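Local structure of platelet aggregation factor Sm-hPAF (Streptococcus mitis, 4GWI) at residues His25-Arg31 and Tyr41-Thr47; Ala81-Ser85 and Thr134-Leu138; Glu98-Gln102 and Val115-Asp121. The protein binds fucosylated Lewis glycans through this F-type lectin domain, one part of a longer toxin that probably forms pores in cholesterol-containing host membranes. The protein carries 2 engineered substitutions. All coordinates share one frame; numbering follows the deposited sequence.

Contact 1 of 3, residues His25-Arg31 and Tyr41-Thr47; sequences HGGAATR and YGHHSVT. Engineered in segment 25-31: His25 (natural residue Tyr). Unlike the reference sequence in segment 25-31: Thr30 (reference Ala). With CA (calcium ion), chain F; MG (magnesium ion), chain C; FUC (alpha-L-fucopyranose), chain B.
Gly27 and Thr47 bring the two loops together with their CA atoms 4.0 Å apart, and Arg31 comes near Ser45 further along. Gly27 is the centre of an inverse gamma turn. The Tyr41 hydroxyl fits closely against it, with OH 3.1 Å from Gly27 CA. The same OH donates to His25 O at 2.7 Å, from 65° out of the carbonyl plane. Tyr41 CG lies anti to the backbone N (chi1 -165°), which turns the ring towards the other loop. Arg31 crosses Tyr41 at about a right angle and runs alongside His44. Its guanidinium lies between two carbonyl oxygens: Gly26 O is over the centre of one face, and His44 O is over the opposite face, nearer the rim. At the edge, Arg31 NH2 makes a straight but weak bond to Val46 O (3.5 Å). The carbonyl oxygens of Gly26, His44 and Val46 should favour the arginine's positive charge. A water accepts from Arg31 NH2, donates to Tyr41 O and also bonds His44 ND1. Calcium is bound by Arg31 O at 2.2 Å and by Ser45 O and OG; Asp34, Asn36, Ala139 and Glu140 complete the site. On the exposed side, His43 NE2 holds a hydrated magnesium ion. The fucose methyl C6 lies over one face each of Tyr41 and the engineered His25. This is the calcium-bound loop region that forms one wall of the fucose pocket in the F-type lectin fold.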
loop_
_atom_site.group_PDB
_atom_site.type_symbol
_atom_site.label_atom_id
_atom_site.label_comp_id
_atom_site.label_asym_id
_atom_site.label_seq_id
_atom_site.Cartn_x
_atom_site.Cartn_y
_atom_site.Cartn_z
ATOM N N HIS A 25 5.203 4.988 -16.597
ATOM C CA HIS A 25 4.726 3.807 -17.307
ATOM C C HIS A 25 3.203 3.616 -17.198
ATOM O O HIS A 25 2.716 2.463 -17.278
ATOM C CB HIS A 25 5.399 2.509 -16.855
ATOM C CG HIS A 25 6.897 2.493 -17.184
ATOM N ND1 HIS A 25 7.319 2.474 -18.483
ATOM C CD2 HIS A 25 8.034 2.474 -16.367
ATOM C CE1 HIS A 25 8.670 2.449 -18.495
ATOM N NE2 HIS A 25 9.121 2.485 -17.220
ATOM N N GLY A 26 2.501 4.735 -17.068
ATOM C CA GLY A 26 1.009 4.684 -17.005
ATOM C C GLY A 26 0.512 4.100 -15.683
ATOM O O GLY A 26 -0.707 3.798 -15.631
ATOM N N GLY A 27 1.343 3.893 -14.637
ATOM C CA GLY A 27 0.904 3.056 -13.451
ATOM C C GLY A 27 0.167 3.912 -12.395
ATOM O O GLY A 27 0.637 4.140 -11.284
ATOM N N ALA A 28 -1.034 4.353 -12.778
ATOM C CA ALA A 28 -1.835 5.209 -11.943
ATOM C C ALA A 28 -2.052 4.655 -10.527
ATOM O O ALA A 28 -2.252 3.449 -10.320
ATOM C CB ALA A 28 -3.234 5.298 -12.594
ATOM N N ALA A 29 -1.975 5.578 -9.552
ATOM C CA ALA A 29 -2.080 5.191 -8.149
ATOM C C ALA A 29 -3.407 4.479 -7.846
ATOM O O ALA A 29 -3.424 3.603 -6.984
ATOM C CB ALA A 29 -2.036 6.458 -7.242
ATOM N N THR A 30 -4.432 4.813 -8.616
ATOM C CA THR A 30 -5.763 4.186 -8.345
ATOM C C THR A 30 -5.748 2.706 -8.746
ATOM O O THR A 30 -6.636 1.972 -8.290
ATOM C CB THR A 30 -6.882 4.900 -9.070
ATOM O OG1 THR A 30 -6.512 5.124 -10.442
ATOM C CG2 THR A 30 -7.114 6.230 -8.482
ATOM N N ARG A 31 -4.703 2.232 -9.436
ATOM C CA ARG A 31 -4.674 0.754 -9.721
ATOM C C ARG A 31 -4.511 -0.098 -8.505
ATOM O O ARG A 31 -4.774 -1.329 -8.507
ATOM C CB ARG A 31 -3.545 0.477 -10.701
ATOM C CG ARG A 31 -3.862 1.051 -12.080
ATOM C CD ARG A 31 -2.620 0.844 -12.957
ATOM N NE ARG A 31 -2.970 1.377 -14.320
ATOM C CZ ARG A 31 -2.176 1.123 -15.379
ATOM N NH1 ARG A 31 -2.579 1.553 -16.627
ATOM N NH2 ARG A 31 -0.998 0.475 -15.252
ATOM N N TYR A 41 2.089 -6.606 -14.441
ATOM C CA TYR A 41 2.003 -5.181 -14.849
ATOM C C TYR A 41 1.261 -4.992 -16.173
ATOM O O TYR A 41 0.589 -4.036 -16.412
ATOM C CB TYR A 41 3.448 -4.586 -14.964
ATOM C CG TYR A 41 3.357 -3.078 -15.010
ATOM C CD1 TYR A 41 3.348 -2.356 -16.168
ATOM C CD2 TYR A 41 3.222 -2.394 -13.811
ATOM C CE1 TYR A 41 3.193 -0.944 -16.188
ATOM C CE2 TYR A 41 3.019 -1.011 -13.769
ATOM C CZ TYR A 41 2.999 -0.288 -14.941
ATOM O OH TYR A 41 2.809 1.068 -14.936
ATOM N N GLY A 42 1.444 -6.001 -17.064
ATOM C CA GLY A 42 0.821 -5.910 -18.418
ATOM C C GLY A 42 -0.702 -6.035 -18.408
ATOM O O GLY A 42 -1.359 -5.758 -19.460
ATOM N N HIS A 43 -1.295 -6.452 -17.267
ATOM C CA HIS A 43 -2.729 -6.510 -17.113
ATOM C C HIS A 43 -3.372 -5.236 -16.498
ATOM O O HIS A 43 -4.582 -5.156 -16.262
ATOM C CB HIS A 43 -3.103 -7.739 -16.306
ATOM C CG HIS A 43 -2.634 -9.027 -16.932
ATOM N ND1 HIS A 43 -2.771 -10.184 -16.253
ATOM C CD2 HIS A 43 -2.095 -9.321 -18.167
ATOM C CE1 HIS A 43 -2.228 -11.224 -17.010
ATOM N NE2 HIS A 43 -1.850 -10.688 -18.195
ATOM N N HIS A 44 -2.471 -4.209 -16.299
ATOM C CA HIS A 44 -2.937 -2.825 -16.025
ATOM C C HIS A 44 -3.485 -2.573 -14.632
ATOM O O HIS A 44 -4.205 -1.584 -14.480
ATOM C CB HIS A 44 -3.980 -2.327 -17.072
ATOM C CG HIS A 44 -3.512 -2.494 -18.492
ATOM N ND1 HIS A 44 -2.371 -1.967 -18.921
ATOM C CD2 HIS A 44 -4.133 -3.106 -19.593
ATOM C CE1 HIS A 44 -2.234 -2.216 -20.269
ATOM N NE2 HIS A 44 -3.304 -2.904 -20.675
ATOM N N SER A 45 -3.210 -3.449 -13.677
ATOM C CA SER A 45 -3.809 -3.236 -12.336
ATOM C C SER A 45 -2.682 -3.045 -11.300
ATOM O O SER A 45 -2.939 -3.234 -10.095
ATOM C CB SER A 45 -4.746 -4.424 -11.964
ATOM O OG SER A 45 -5.604 -3.965 -10.863
ATOM N N VAL A 46 -1.483 -2.626 -11.766
ATOM C CA VAL A 46 -0.348 -2.431 -10.835
ATOM C C VAL A 46 0.137 -0.999 -11.019
ATOM O O VAL A 46 0.231 -0.476 -12.142
ATOM C CB VAL A 46 0.817 -3.421 -11.171
ATOM C CG1 VAL A 46 2.033 -3.191 -10.261
ATOM C CG2 VAL A 46 0.329 -4.933 -11.123
ATOM N N THR A 47 0.463 -0.365 -9.875
ATOM C CA THR A 47 0.898 1.061 -9.958
ATOM C C THR A 47 2.406 1.116 -10.292
ATOM O O THR A 47 3.104 0.078 -10.294
ATOM C CB THR A 47 0.773 1.725 -8.580
ATOM O OG1 THR A 47 1.676 1.129 -7.610
ATOM C CG2 THR A 47 -0.636 1.559 -7.925
HETATM CA CA CA F . -5.008 -3.558 -8.622
HETATM MG MG MG C . -1.142 -11.793 -19.919
HETATM C C1 FUC B . 9.711 -3.970 -16.652
HETATM C C2 FUC B . 10.755 -3.311 -15.770
HETATM C C3 FUC B . 10.845 -1.841 -16.043
HETATM C C4 FUC B . 9.482 -1.233 -15.790
HETATM C C5 FUC B . 8.506 -1.946 -16.702
HETATM C C6 FUC B . 7.104 -1.400 -16.568
HETATM O O2 FUC B . 12.013 -3.918 -16.019
HETATM O O3 FUC B . 11.781 -1.293 -15.206
HETATM O O4 FUC B . 9.161 -1.404 -14.435
HETATM O O5 FUC B . 8.485 -3.320 -16.449
HETATM O O HOH W 1 0.089 -1.139 -17.587
HETATM O O HOH W 2 -3.094 -11.865 -20.743
HETATM O O HOH W 3 -0.746 -10.113 -20.909
HETATM O O HOH W 4 0.754 -11.876 -19.166
HETATM O O HOH W 5 -1.578 -13.570 -18.932
HETATM O O HOH W 6 -0.477 -12.946 -21.556
#

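Contact 2 of 3, residues Ala81-Ser85 and Thr134-Leu138. With FUC (alpha-L-fucopyranose), chain B.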
loop_
_atom_site.group_PDB
_atom_site.type_symbol
_atom_site.label_atom_id
_atom_site.label_comp_id
_atom_site.label_asym_id
_atom_site.label_seq_id
_atom_site.Cartn_x
_atom_site.Cartn_y
_atom_site.Cartn_z
ATOM N N ALA A 81 10.133 -7.986 -8.318
ATOM C CA ALA A 81 9.332 -7.999 -7.063
ATOM C C ALA A 81 10.159 -7.439 -5.906
ATOM O O ALA A 81 9.595 -6.864 -4.947
ATOM C CB ALA A 81 8.817 -9.423 -6.739
ATOM N N ASN A 82 11.493 -7.568 -5.928
ATOM C CA ASN A 82 12.332 -7.045 -4.865
ATOM C C ASN A 82 12.380 -5.568 -4.714
ATOM O O ASN A 82 12.945 -5.103 -3.754
ATOM C CB ASN A 82 13.778 -7.649 -4.945
ATOM C CG ASN A 82 14.574 -7.163 -6.183
ATOM O OD1 ASN A 82 15.801 -7.064 -6.121
ATOM N ND2 ASN A 82 13.888 -6.872 -7.307
ATOM N N ARG A 83 11.759 -4.797 -5.627
ATOM C CA ARG A 83 11.685 -3.374 -5.434
ATOM C C ARG A 83 10.829 -3.036 -4.203
ATOM O O ARG A 83 11.013 -1.939 -3.610
ATOM C CB ARG A 83 11.072 -2.684 -6.672
ATOM C CG ARG A 83 12.002 -2.710 -7.909
ATOM C CD ARG A 83 11.211 -2.344 -9.152
ATOM N NE ARG A 83 12.207 -2.351 -10.270
ATOM C CZ ARG A 83 11.882 -2.098 -11.555
ATOM N NH1 ARG A 83 10.600 -1.786 -11.951
ATOM N NH2 ARG A 83 12.899 -2.121 -12.468
ATOM N N LEU A 84 9.921 -3.925 -3.857
ATOM C CA LEU A 84 9.134 -3.708 -2.634
ATOM C C LEU A 84 9.914 -4.357 -1.446
ATOM O O LEU A 84 9.671 -5.514 -1.030
ATOM C CB LEU A 84 7.698 -4.274 -2.750
ATOM C CG LEU A 84 6.829 -4.007 -1.506
ATOM C CD1 LEU A 84 6.605 -2.481 -1.344
ATOM C CD2 LEU A 84 5.466 -4.635 -1.787
ATOM N N SER A 85 10.867 -3.581 -0.994
ATOM C CA SER A 85 11.771 -4.007 0.104
ATOM C C SER A 85 12.206 -2.738 0.788
ATOM O O SER A 85 12.207 -1.638 0.220
ATOM C CB SER A 85 12.938 -4.873 -0.471
ATOM O OG SER A 85 13.694 -4.007 -1.239
ATOM N N THR A 134 14.491 3.943 -6.696
ATOM C CA THR A 134 13.704 2.692 -6.815
ATOM C C THR A 134 12.204 3.112 -6.996
ATOM O O THR A 134 11.748 4.000 -6.338
ATOM C CB THR A 134 13.789 1.807 -5.550
ATOM O OG1 THR A 134 15.212 1.495 -5.347
ATOM C CG2 THR A 134 13.069 0.476 -5.679
ATOM N N PRO A 135 11.525 2.477 -7.932
ATOM C CA PRO A 135 10.069 2.821 -8.110
ATOM C C PRO A 135 9.241 1.943 -7.201
ATOM O O PRO A 135 9.606 0.819 -6.889
ATOM C CB PRO A 135 9.751 2.446 -9.577
ATOM C CG PRO A 135 10.798 1.417 -9.945
ATOM C CD PRO A 135 11.968 1.500 -8.961
ATOM N N LEU A 136 8.106 2.521 -6.765
ATOM C CA LEU A 136 7.134 1.744 -5.946
ATOM C C LEU A 136 6.012 1.275 -6.924
ATOM O O LEU A 136 5.358 2.085 -7.567
ATOM C CB LEU A 136 6.602 2.642 -4.817
ATOM C CG LEU A 136 5.442 1.997 -3.991
ATOM C CD1 LEU A 136 5.899 0.692 -3.319
ATOM C CD2 LEU A 136 5.026 3.104 -2.961
ATOM N N SER A 137 5.804 -0.048 -6.882
ATOM C CA SER A 137 4.704 -0.709 -7.629
ATOM C C SER A 137 3.914 -1.613 -6.710
ATOM O O SER A 137 4.499 -2.515 -6.136
ATOM C CB SER A 137 5.272 -1.549 -8.797
ATOM O OG SER A 137 5.799 -0.662 -9.816
ATOM N N LEU A 138 2.615 -1.388 -6.644
ATOM C CA LEU A 138 1.763 -2.259 -5.823
ATOM C C LEU A 138 0.619 -2.774 -6.700
ATOM O O LEU A 138 -0.017 -1.969 -7.459
ATOM C CB LEU A 138 1.137 -1.391 -4.689
ATOM C CG LEU A 138 2.218 -0.921 -3.738
ATOM C CD1 LEU A 138 1.667 0.333 -2.976
ATOM C CD2 LEU A 138 2.505 -2.029 -2.723
HETATM C C1 FUC B . 9.711 -3.970 -16.652
HETATM C C2 FUC B . 10.755 -3.311 -15.770
HETATM C C3 FUC B . 10.845 -1.841 -16.043
HETATM C C4 FUC B . 9.482 -1.233 -15.790
HETATM C C5 FUC B . 8.506 -1.946 -16.702
HETATM C C6 FUC B . 7.104 -1.400 -16.568
HETATM O O2 FUC B . 12.013 -3.918 -16.019
HETATM O O3 FUC B . 11.781 -1.293 -15.206
HETATM O O4 FUC B . 9.161 -1.404 -14.435
HETATM O O5 FUC B . 8.485 -3.320 -16.449
HETATM O O HOH W 7 8.035 -2.157 -10.567
#
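Leu84 packs against Leu136 and Leu138 in the buried half of this contact. Its two methyls are shared out: Leu84 CD1 lies 3.8 Å from Leu136 CD1, and Leu84 CD2 lies 4.1 Å from Leu138 CD2. With CG anti to the backbone N (chi1 -177°), Leu84 brings its methyls to the two leucines; it meets Leu138 at about a right angle. Leu129 of strand 124-129 and Trp57 of strand 56-61 add to this apolar cluster. The other half is more open and polar. The extended Arg83 side chain crosses Thr134 and Pro135 at a slant. Thr134 CG2 touches Arg83 CB, and Pro135 CG lies under one face of the guanidinium, 3.8 Å from Arg83 NH1. The flat group then uses its edge for the sugar. Arg83 NH1 donates to fucose O4 at 2.9 Å, and Arg83 NH2 donates to fucose O3 at 3.1 Å (162°); a second bond from NH1 to O3 is weak. A water accepts from Arg83 NH1 and donates to Ser137 OG, which is also bonded to Thr47 O. No direct hydrogen bond joins the two segments. With His48 and Arg75, which also bond this fucose, Arg83 makes up the basic part of the fucose pocket, consistent with the F-type lectin fold.

Contact 3 of 3, residues Glu98-Gln102 and Val115-Asp121. Unlike the reference sequence in segment 115-121: Asp121 (reference Ala).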
loop_
_atom_site.group_PDB
_atom_site.type_symbol
_atom_site.label_atom_id
_atom_site.label_comp_id
_atom_site.label_asym_id
_atom_site.label_seq_id
_atom_site.Cartn_x
_atom_site.Cartn_y
_atom_site.Cartn_z
ATOM N N GLU A 98 1.488 11.033 11.856
ATOM C CA GLU A 98 1.650 9.577 12.027
ATOM C C GLU A 98 1.039 9.056 13.303
ATOM O O GLU A 98 1.290 9.607 14.437
ATOM C CB GLU A 98 3.139 9.303 12.013
ATOM C CG GLU A 98 3.516 7.907 12.289
ATOM C CD GLU A 98 5.097 7.750 12.407
ATOM O OE1 GLU A 98 5.821 8.412 11.690
ATOM O OE2 GLU A 98 5.513 6.949 13.241
ATOM N N VAL A 99 0.195 8.033 13.200
ATOM C CA VAL A 99 -0.284 7.338 14.384
ATOM C C VAL A 99 0.240 5.912 14.503
ATOM O O VAL A 99 0.141 5.310 15.612
ATOM C CB VAL A 99 -1.819 7.359 14.507
ATOM C CG1 VAL A 99 -2.408 8.783 14.492
ATOM C CG2 VAL A 99 -2.518 6.624 13.376
ATOM N N ALA A 100 0.808 5.368 13.394
ATOM C CA ALA A 100 1.464 4.062 13.550
ATOM C C ALA A 100 2.396 3.869 12.393
ATOM O O ALA A 100 2.168 4.475 11.363
ATOM C CB ALA A 100 0.393 2.921 13.589
ATOM N N ARG A 101 3.416 3.049 12.557
ATOM C CA ARG A 101 4.422 2.828 11.509
ATOM C C ARG A 101 5.042 1.482 11.760
ATOM O O ARG A 101 5.418 1.174 12.892
ATOM C CB ARG A 101 5.496 3.963 11.538
ATOM C CG ARG A 101 6.608 3.749 10.537
ATOM C CD ARG A 101 7.674 4.886 10.607
ATOM N NE ARG A 101 7.088 6.165 10.363
ATOM C CZ ARG A 101 7.060 6.808 9.176
ATOM N NH1 ARG A 101 7.612 6.258 8.096
ATOM N NH2 ARG A 101 6.444 8.016 9.098
ATOM N N GLN A 102 5.129 0.629 10.713
ATOM C CA GLN A 102 5.859 -0.649 10.800
ATOM C C GLN A 102 6.796 -0.726 9.641
ATOM O O GLN A 102 6.451 -0.342 8.514
ATOM C CB GLN A 102 4.905 -1.811 10.714
ATOM C CG GLN A 102 4.121 -1.941 12.018
ATOM C CD GLN A 102 3.113 -3.082 12.030
ATOM O OE1 GLN A 102 3.440 -4.203 11.615
ATOM N NE2 GLN A 102 1.890 -2.818 12.592
ATOM N N VAL A 115 -0.296 -6.851 7.194
ATOM C CA VAL A 115 0.260 -5.996 8.304
ATOM C C VAL A 115 -0.884 -5.777 9.270
ATOM O O VAL A 115 -1.991 -5.341 8.928
ATOM C CB VAL A 115 0.675 -4.657 7.683
ATOM C CG1 VAL A 115 1.327 -3.817 8.824
ATOM C CG2 VAL A 115 1.660 -4.831 6.536
ATOM N N PHE A 116 -0.658 -6.093 10.549
ATOM C CA PHE A 116 -1.710 -5.943 11.554
ATOM C C PHE A 116 -1.466 -4.734 12.467
ATOM O O PHE A 116 -0.301 -4.576 12.871
ATOM C CB PHE A 116 -1.773 -7.232 12.406
ATOM C CG PHE A 116 -2.300 -8.422 11.585
ATOM C CD1 PHE A 116 -3.658 -8.585 11.518
ATOM C CD2 PHE A 116 -1.397 -9.286 10.971
ATOM C CE1 PHE A 116 -4.196 -9.660 10.768
ATOM C CE2 PHE A 116 -1.950 -10.384 10.201
ATOM C CZ PHE A 116 -3.325 -10.509 10.138
ATOM N N PHE A 117 -2.512 -3.916 12.643
ATOM C CA PHE A 117 -2.392 -2.753 13.544
ATOM C C PHE A 117 -3.272 -2.911 14.730
ATOM O O PHE A 117 -4.299 -3.567 14.661
ATOM C CB PHE A 117 -2.786 -1.525 12.772
ATOM C CG PHE A 117 -1.708 -1.070 11.788
ATOM C CD1 PHE A 117 -0.597 -0.388 12.158
ATOM C CD2 PHE A 117 -1.827 -1.412 10.407
ATOM C CE1 PHE A 117 0.405 0.059 11.276
ATOM C CE2 PHE A 117 -0.848 -0.957 9.530
ATOM C CZ PHE A 117 0.286 -0.270 9.916
ATOM N N THR A 118 -2.815 -2.311 15.877
ATOM C CA THR A 118 -3.568 -2.551 17.145
ATOM C C THR A 118 -4.633 -1.497 17.321
ATOM O O THR A 118 -4.411 -0.429 17.949
ATOM C CB THR A 118 -2.610 -2.533 18.313
ATOM O OG1 THR A 118 -1.500 -3.438 18.055
ATOM C CG2 THR A 118 -3.318 -3.024 19.565
ATOM N N ALA A 119 -5.709 -1.668 16.557
ATOM C CA ALA A 119 -6.957 -0.842 16.607
ATOM C C ALA A 119 -6.658 0.635 16.491
ATOM O O ALA A 119 -6.935 1.434 17.428
ATOM C CB ALA A 119 -7.717 -1.147 17.906
ATOM N N LYS A 120 -6.036 1.034 15.371
ATOM C CA LYS A 120 -5.578 2.370 15.228
ATOM C C LYS A 120 -6.533 3.257 14.481
ATOM O O LYS A 120 -6.935 2.921 13.334
ATOM C CB LYS A 120 -4.228 2.364 14.463
ATOM C CG LYS A 120 -3.043 1.684 15.184
ATOM C CD LYS A 120 -2.650 2.546 16.441
ATOM C CE LYS A 120 -1.679 1.665 17.253
ATOM N NZ LYS A 120 -1.436 2.432 18.551
ATOM N N ASP A 121 -6.847 4.443 14.994
ATOM C CA ASP A 121 -7.759 5.343 14.311
ATOM C C ASP A 121 -7.058 6.214 13.310
ATOM O O ASP A 121 -6.221 7.054 13.721
ATOM C CB ASP A 121 -8.548 6.172 15.324
ATOM C CG ASP A 121 -9.388 5.276 16.229
ATOM O OD1 ASP A 121 -10.400 4.656 15.740
ATOM O OD2 ASP A 121 -9.017 5.100 17.457
HETATM O O HOH W 8 -1.015 5.388 18.072
HETATM O O HOH W 9 2.068 -6.636 11.418
#
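Gln102 reaches from one strand to another and puts its amide nitrogen to two uses. Gln102 NE2 lies 3.4 Å above one face of the Phe117 ring, offset toward the rim, and it donates to Phe116 O at 2.8 Å. That bond is nearly straight (167°). The acceptor lies in the amide plane of Gln102, but the donor stands above the carbonyl plane of Phe116. The contact closes one side of the beta sandwich of the F-type lectin fold: strand 98-104 is an outermost strand of the five-stranded sheet, and strand 112-117 belongs to the other sheet. The short strands 100-102 and 115-117 run roughly antiparallel (152°) with their axes 9.0 Å apart. Side chains therefore fill the gap, and no backbone hydrogen bond crosses it. Gln102 spans it because its chain is extended beyond CG (chi2 179°). Gln102 OE1 lies 3.5 Å from Val115 CG1 and accepts from a water that in turn accepts from Phe116 N. Both polar ends of the amide are thus tied to the backbone of Phe116, which should fix its rotation. Two residues before Gln102, Ala100 CB meets Phe117 CE1 at 3.7 Å and also touches Lys120 CG. Val99 and Ala100 both face Leu91, forming a classic beta bulge. Leu91 also packs against Phe117 and Lys120. Arg101 turns away from the contact. It forms a salt bridge with Glu98 and further ones with Asp88 and Glu128. Val99 CG2 touches Asp121 O, and the Asp121 carboxylate bonds Asn66. The Lys120 chain bends at CG and runs past Ala100 towards the Val99 carbonyl. Lys120 CD comes within 4.0 Å of Val99 O, and a water links the lysine's amine to the same oxygen: it donates to Val99 O and accepts from Lys120 NZ at 3.0 Å.

How the contacts relate
Contacts 1 and 2 form one sugar-binding end of the domain; contact 3 lies on the opposite side of the chain's centre. The first two touch each other and the same fucose. Thr47 OG1 of contact 1 probably accepts a hydrogen bond from Leu138 N of contact 2 at 2.9 Å. Contact 2 is mostly buried, and the other two are partly buried. Contact 1 relies on carbonyl oxygens and metal, contact 2 on leucine packing beside a sugar-binding arginine. Contact 3 joins strands rather than loops, by an amide, a ring and waters, about 27 Å from contact 1 between centres. Along the chain it is nested in the loop that contact 2 closes.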